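Local coordinates for uroporphyrinogen-III synthetase (Pseudomonas syringae pv. tomato, PDB 3RE1), which probably catalyses the cyclisation of the linear tetrapyrrole hydroxymethylbilane to uroporphyrinogen III, with release of water, at residues S42-L46 and P178-P182; P96-S102 and L113-P118. All coordinates share one frame; numbering follows the deposited sequence.

Interaction 1 of 2, residues S42-L46 and P178-P182; sequences SLPLL and PQHAP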
loop_
_atom_site.group_PDB
_atom_site.type_symbol
_atom_site.label_atom_id
_atom_site.label_comp_id
_atom_site.label_asym_id
_atom_site.label_seq_id
_atom_site.Cartn_x
_atom_site.Cartn_y
_atom_site.Cartn_z
ATOM N N SER A 42 5.378 4.724 16.864
ATOM C CA SER A 42 4.346 4.512 15.903
ATOM C C SER A 42 3.073 5.241 16.228
ATOM O O SER A 42 2.541 5.131 17.319
ATOM C CB SER A 42 4.096 3.022 15.745
ATOM O OG SER A 42 5.267 2.399 15.227
ATOM N N LEU A 43 2.610 6.005 15.248
ATOM C CA LEU A 43 1.322 6.684 15.284
ATOM C C LEU A 43 0.552 6.273 14.001
ATOM O O LEU A 43 0.671 6.933 12.966
ATOM C CB LEU A 43 1.527 8.200 15.318
ATOM C CG LEU A 43 0.259 9.033 15.123
ATOM C CD1 LEU A 43 -0.622 8.912 16.346
ATOM C CD2 LEU A 43 0.605 10.467 14.896
ATOM N N PRO A 44 -0.243 5.180 14.067
ATOM C CA PRO A 44 -0.959 4.631 12.917
ATOM C C PRO A 44 -1.938 5.614 12.279
ATOM O O PRO A 44 -2.788 6.180 12.958
ATOM C CB PRO A 44 -1.670 3.414 13.502
ATOM C CG PRO A 44 -1.965 3.827 14.911
ATOM C CD PRO A 44 -0.669 4.516 15.313
ATOM N N LEU A 45 -1.806 5.803 10.967
ATOM C CA LEU A 45 -2.649 6.720 10.228
ATOM C C LEU A 45 -3.632 5.975 9.346
ATOM O O LEU A 45 -4.685 6.510 9.011
ATOM C CB LEU A 45 -1.778 7.656 9.395
ATOM C CG LEU A 45 -0.767 8.512 10.165
ATOM C CD1 LEU A 45 -0.113 9.458 9.208
ATOM C CD2 LEU A 45 -1.448 9.299 11.266
ATOM N N LEU A 46 -3.288 4.739 8.983
ATOM C CA LEU A 46 -4.159 3.880 8.181
ATOM C C LEU A 46 -4.569 2.625 8.905
ATOM O O LEU A 46 -3.795 2.031 9.640
ATOM C CB LEU A 46 -3.456 3.433 6.902
ATOM C CG LEU A 46 -3.233 4.457 5.816
ATOM C CD1 LEU A 46 -4.542 5.182 5.537
ATOM C CD2 LEU A 46 -2.151 5.402 6.288
ATOM N N PRO A 178 -7.420 6.176 11.858
ATOM C CA PRO A 178 -7.703 5.859 13.244
ATOM C C PRO A 178 -8.040 7.115 14.038
ATOM O O PRO A 178 -7.543 8.199 13.743
ATOM C CB PRO A 178 -6.400 5.229 13.710
ATOM C CG PRO A 178 -5.950 4.496 12.497
ATOM C CD PRO A 178 -6.215 5.464 11.390
ATOM N N GLN A 179 -8.907 6.968 15.029
ATOM C CA GLN A 179 -9.326 8.096 15.847
ATOM C C GLN A 179 -8.209 8.568 16.787
ATOM O O GLN A 179 -7.858 7.867 17.749
ATOM C CB GLN A 179 -10.589 7.729 16.640
ATOM C CG GLN A 179 -11.365 8.942 17.170
ATOM C CD GLN A 179 -11.600 10.019 16.091
ATOM O OE1 GLN A 179 -11.706 11.223 16.405
ATOM N NE2 GLN A 179 -11.682 9.592 14.821
ATOM N N HIS A 180 -7.659 9.753 16.480
ATOM C CA HIS A 180 -6.576 10.376 17.261
ATOM C C HIS A 180 -6.939 11.740 17.829
ATOM O O HIS A 180 -7.574 12.565 17.160
ATOM C CB HIS A 180 -5.312 10.535 16.421
ATOM C CG HIS A 180 -4.605 9.251 16.158
ATOM N ND1 HIS A 180 -3.797 9.061 15.059
ATOM C CD2 HIS A 180 -4.592 8.080 16.841
ATOM C CE1 HIS A 180 -3.312 7.832 15.079
ATOM N NE2 HIS A 180 -3.781 7.214 16.150
ATOM N N ALA A 181 -6.505 11.974 19.065
ATOM C CA ALA A 181 -6.714 13.260 19.718
ATOM C C ALA A 181 -5.997 14.350 18.915
ATOM O O ALA A 181 -4.857 14.154 18.482
ATOM C CB ALA A 181 -6.187 13.208 21.150
ATOM N N PRO A 182 -6.666 15.499 18.693
ATOM C CA PRO A 182 -6.088 16.599 17.915
ATOM C C PRO A 182 -4.732 17.051 18.426
ATOM O O PRO A 182 -4.490 17.113 19.637
ATOM C CB PRO A 182 -7.121 17.710 18.072
ATOM C CG PRO A 182 -8.406 16.961 18.165
ATOM C CD PRO A 182 -8.057 15.800 19.080
#
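P178 lays its ring against the backbone of P44 and L45 where the two connections between the lobes of this two-domain uroporphyrinogen III synthase meet the lobe of the five-stranded parallel sheet. Strand 39-42 passes through L43-L46 into strand 47-50, while P178-P182 follows its antiparallel partner, strand 166-176. P178 directs its ring at this loop: its CD lies 3.0 Å from L45 O, and its CG 3.6 Å from P44 O, so the proline rests on two successive carbonyls. One residue of spacing along the extended chain, past Q179, brings H180 to the same loop. Its imidazole, with CG anti to its own carbonyl carbon (chi1 -73°), points toward L43, P44 and L45. L43 CD1 sits over one face of the imidazole, offset toward the rim, in a CH-pi contact modelled so tightly that its exact spacing is doubtful. The opposite face looks toward P178 O, 3.9 Å above the ring plane, and L211 of helix 209-212 also packs on the histidine. L45 CD2 comes near the ring plane at the edge, 4.5 Å from H180 ND1. P44 CG lies 4.0 Å from H180 NE2.

Interaction 2 of 2, residues P96-S102 and L113-P118; sequences PWFSVGS and LDASWP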
loop_
_atom_site.group_PDB
_atom_site.type_symbol
_atom_site.label_atom_id
_atom_site.label_comp_id
_atom_site.label_asym_id
_atom_site.label_seq_id
_atom_site.Cartn_x
_atom_site.Cartn_y
_atom_site.Cartn_z
ATOM N N PRO A 96 -6.140 -17.853 -14.690
ATOM C CA PRO A 96 -4.923 -17.075 -14.414
ATOM C C PRO A 96 -5.179 -15.965 -13.426
ATOM O O PRO A 96 -6.153 -15.218 -13.551
ATOM C CB PRO A 96 -4.537 -16.525 -15.782
ATOM C CG PRO A 96 -5.131 -17.500 -16.754
ATOM C CD PRO A 96 -6.451 -17.855 -16.132
ATOM N N TRP A 97 -4.319 -15.897 -12.414
ATOM C CA TRP A 97 -4.382 -14.890 -11.364
ATOM C C TRP A 97 -2.995 -14.263 -11.312
ATOM O O TRP A 97 -1.986 -14.956 -11.501
ATOM C CB TRP A 97 -4.720 -15.537 -10.014
ATOM C CG TRP A 97 -6.189 -15.791 -9.802
ATOM C CD1 TRP A 97 -7.036 -16.478 -10.628
ATOM C CD2 TRP A 97 -6.981 -15.358 -8.688
ATOM N NE1 TRP A 97 -8.309 -16.469 -10.108
ATOM C CE2 TRP A 97 -8.292 -15.804 -8.912
ATOM C CE3 TRP A 97 -6.704 -14.635 -7.530
ATOM C CZ2 TRP A 97 -9.338 -15.532 -8.013
ATOM C CZ3 TRP A 97 -7.753 -14.368 -6.635
ATOM C CH2 TRP A 97 -9.043 -14.809 -6.888
ATOM N N PHE A 98 -2.938 -12.958 -11.049
ATOM C CA PHE A 98 -1.668 -12.267 -11.002
ATOM C C PHE A 98 -1.584 -11.320 -9.836
ATOM O O PHE A 98 -2.619 -10.936 -9.265
ATOM C CB PHE A 98 -1.466 -11.516 -12.323
ATOM C CG PHE A 98 -1.648 -12.383 -13.540
ATOM C CD1 PHE A 98 -2.898 -12.610 -14.053
ATOM C CD2 PHE A 98 -0.565 -13.015 -14.146
ATOM C CE1 PHE A 98 -3.077 -13.425 -15.177
ATOM C CE2 PHE A 98 -0.750 -13.823 -15.288
ATOM C CZ PHE A 98 -2.004 -14.021 -15.786
ATOM N N SER A 99 -0.348 -10.924 -9.508
ATOM C CA SER A 99 -0.060 -9.913 -8.462
ATOM C C SER A 99 1.154 -9.101 -8.866
ATOM O O SER A 99 1.927 -9.520 -9.731
ATOM C CB SER A 99 0.243 -10.596 -7.127
ATOM O OG SER A 99 1.253 -11.591 -7.281
ATOM N N VAL A 100 1.339 -7.950 -8.229
ATOM C CA VAL A 100 2.497 -7.107 -8.520
ATOM C C VAL A 100 3.721 -7.695 -7.825
ATOM O O VAL A 100 4.753 -7.959 -8.470
ATOM C CB VAL A 100 2.270 -5.659 -8.049
ATOM C CG1 VAL A 100 1.294 -4.946 -8.991
ATOM C CG2 VAL A 100 1.726 -5.653 -6.609
ATOM N N GLY A 101 3.597 -7.932 -6.518
ATOM C CA GLY A 101 4.695 -8.506 -5.759
ATOM C C GLY A 101 4.528 -9.977 -5.425
ATOM O O GLY A 101 3.425 -10.504 -5.421
ATOM N N SER A 102 5.640 -10.636 -5.118
ATOM C CA SER A 102 5.646 -12.047 -4.722
ATOM C C SER A 102 5.041 -12.253 -3.329
ATOM O O SER A 102 4.689 -13.375 -2.939
ATOM C CB SER A 102 7.086 -12.566 -4.732
ATOM O OG SER A 102 7.926 -11.693 -3.987
ATOM N N LEU A 113 -4.237 -21.164 -5.965
ATOM C CA LEU A 113 -4.621 -20.431 -7.155
ATOM C C LEU A 113 -3.452 -20.403 -8.139
ATOM O O LEU A 113 -2.279 -20.380 -7.753
ATOM C CB LEU A 113 -5.076 -19.019 -6.806
ATOM C CG LEU A 113 -6.368 -18.960 -5.994
ATOM C CD1 LEU A 113 -6.616 -17.553 -5.427
ATOM C CD2 LEU A 113 -7.506 -19.416 -6.864
ATOM N N ASP A 114 -3.788 -20.401 -9.415
ATOM C CA ASP A 114 -2.800 -20.414 -10.453
ATOM C C ASP A 114 -2.279 -18.991 -10.650
ATOM O O ASP A 114 -2.441 -18.391 -11.714
ATOM C CB ASP A 114 -3.447 -20.979 -11.717
ATOM C CG ASP A 114 -2.506 -21.037 -12.885
ATOM O OD1 ASP A 114 -1.301 -21.345 -12.687
ATOM O OD2 ASP A 114 -2.991 -20.776 -14.009
ATOM N N ALA A 115 -1.658 -18.463 -9.603
ATOM C CA ALA A 115 -1.087 -17.106 -9.590
ATOM C C ALA A 115 0.360 -17.036 -10.072
ATOM O O ALA A 115 1.111 -17.982 -9.946
ATOM C CB ALA A 115 -1.169 -16.495 -8.186
ATOM N N SER A 116 0.727 -15.886 -10.625
ATOM C CA SER A 116 2.070 -15.611 -11.099
ATOM C C SER A 116 2.306 -14.114 -10.933
ATOM O O SER A 116 1.368 -13.346 -10.711
ATOM C CB SER A 116 2.222 -16.011 -12.565
ATOM O OG SER A 116 1.321 -15.300 -13.401
ATOM N N TRP A 117 3.560 -13.697 -11.037
ATOM C CA TRP A 117 3.899 -12.301 -10.873
ATOM C C TRP A 117 5.252 -12.056 -11.534
ATOM O O TRP A 117 5.979 -13.006 -11.792
ATOM C CB TRP A 117 3.935 -11.964 -9.381
ATOM C CG TRP A 117 4.903 -12.834 -8.623
ATOM C CD1 TRP A 117 6.249 -12.652 -8.501
ATOM C CD2 TRP A 117 4.598 -14.050 -7.929
ATOM N NE1 TRP A 117 6.795 -13.668 -7.781
ATOM C CE2 TRP A 117 5.811 -14.539 -7.409
ATOM C CE3 TRP A 117 3.418 -14.765 -7.690
ATOM C CZ2 TRP A 117 5.881 -15.721 -6.654
ATOM C CZ3 TRP A 117 3.491 -15.945 -6.952
ATOM C CH2 TRP A 117 4.712 -16.406 -6.436
ATOM N N PRO A 118 5.591 -10.779 -11.827
ATOM C CA PRO A 118 6.875 -10.372 -12.423
ATOM C C PRO A 118 8.094 -10.845 -11.630
ATOM O O PRO A 118 9.190 -10.966 -12.191
ATOM C CB PRO A 118 6.780 -8.847 -12.410
ATOM C CG PRO A 118 5.338 -8.612 -12.641
ATOM C CD PRO A 118 4.692 -9.614 -11.716
HETATM O O HOH W 1 -1.079 -16.932 -13.311
#
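W97 and S116 join two neighbouring parallel strands of a beta-alpha-beta crossover, strand 97-99, helix 102-110 and strand 115-116, the last forming an edge of the mixed sheet. Three backbone bonds make the ladder: W97 N to D114 O, S116 N to W97 O at 3.0 Å, and S99 N to S116 O. The first is skewed, its donor 46° out of the carbonyl plane of D114. A water bridges the same place, donating to W97 O and to D114 O (2.6 Å) and accepting from S116 OG, so each of these two carbonyls receives a backbone N-H and a water hydrogen.

On the face that W97 shares with A115, the indole is roofed by L113: CD1 stands 3.7 Å from the centroid of the six-membered ring, 17° off its normal, while L108 of helix 102-110 packs against all three residues. On the other face S116 OG approaches F98 obliquely, 3.1 Å from CD2. Beyond the strand ends, W117 turns its indole back toward the start of the helix. Its chi1 of 57° places the ring so that S102 CA lies over the five-membered ring, 3.6 Å from the centroid, in a CH-pi contact.

Further out, D114 is the centre of an inverse gamma turn, closed by a weak bond from A115 N to L113 O, and its carboxylate forms a salt bridge with R132 of helix 131-137. G101, at the N-cap position, leads into the helix: its carbonyl accepts a hydrogen bond from T104 OG1 and another from S99 OG, at 3.1 Å between S99 OG and G101 O.

In the fold
From the N terminus, the chain lays down strands 16-19 and 39-42 of the five-stranded parallel sheet, then leaves through 42-46 toward the second lobe. There interaction 2 closes a short loop, bringing 113-118 back beside 96-102 after a single helix. The chain continues through strands 143-148 and 166-176 before 178-182 meets 42-46, so interaction 1 closes a loop of 131 intervening residues that contains interaction 2 entirely; the two nest and do not cross. Interaction 1 ties the outgoing and returning connections, whereas interaction 2 completes the distant edge of the mixed sheet. Their centres are about 33 Å apart, on opposite sides of the chain's centre.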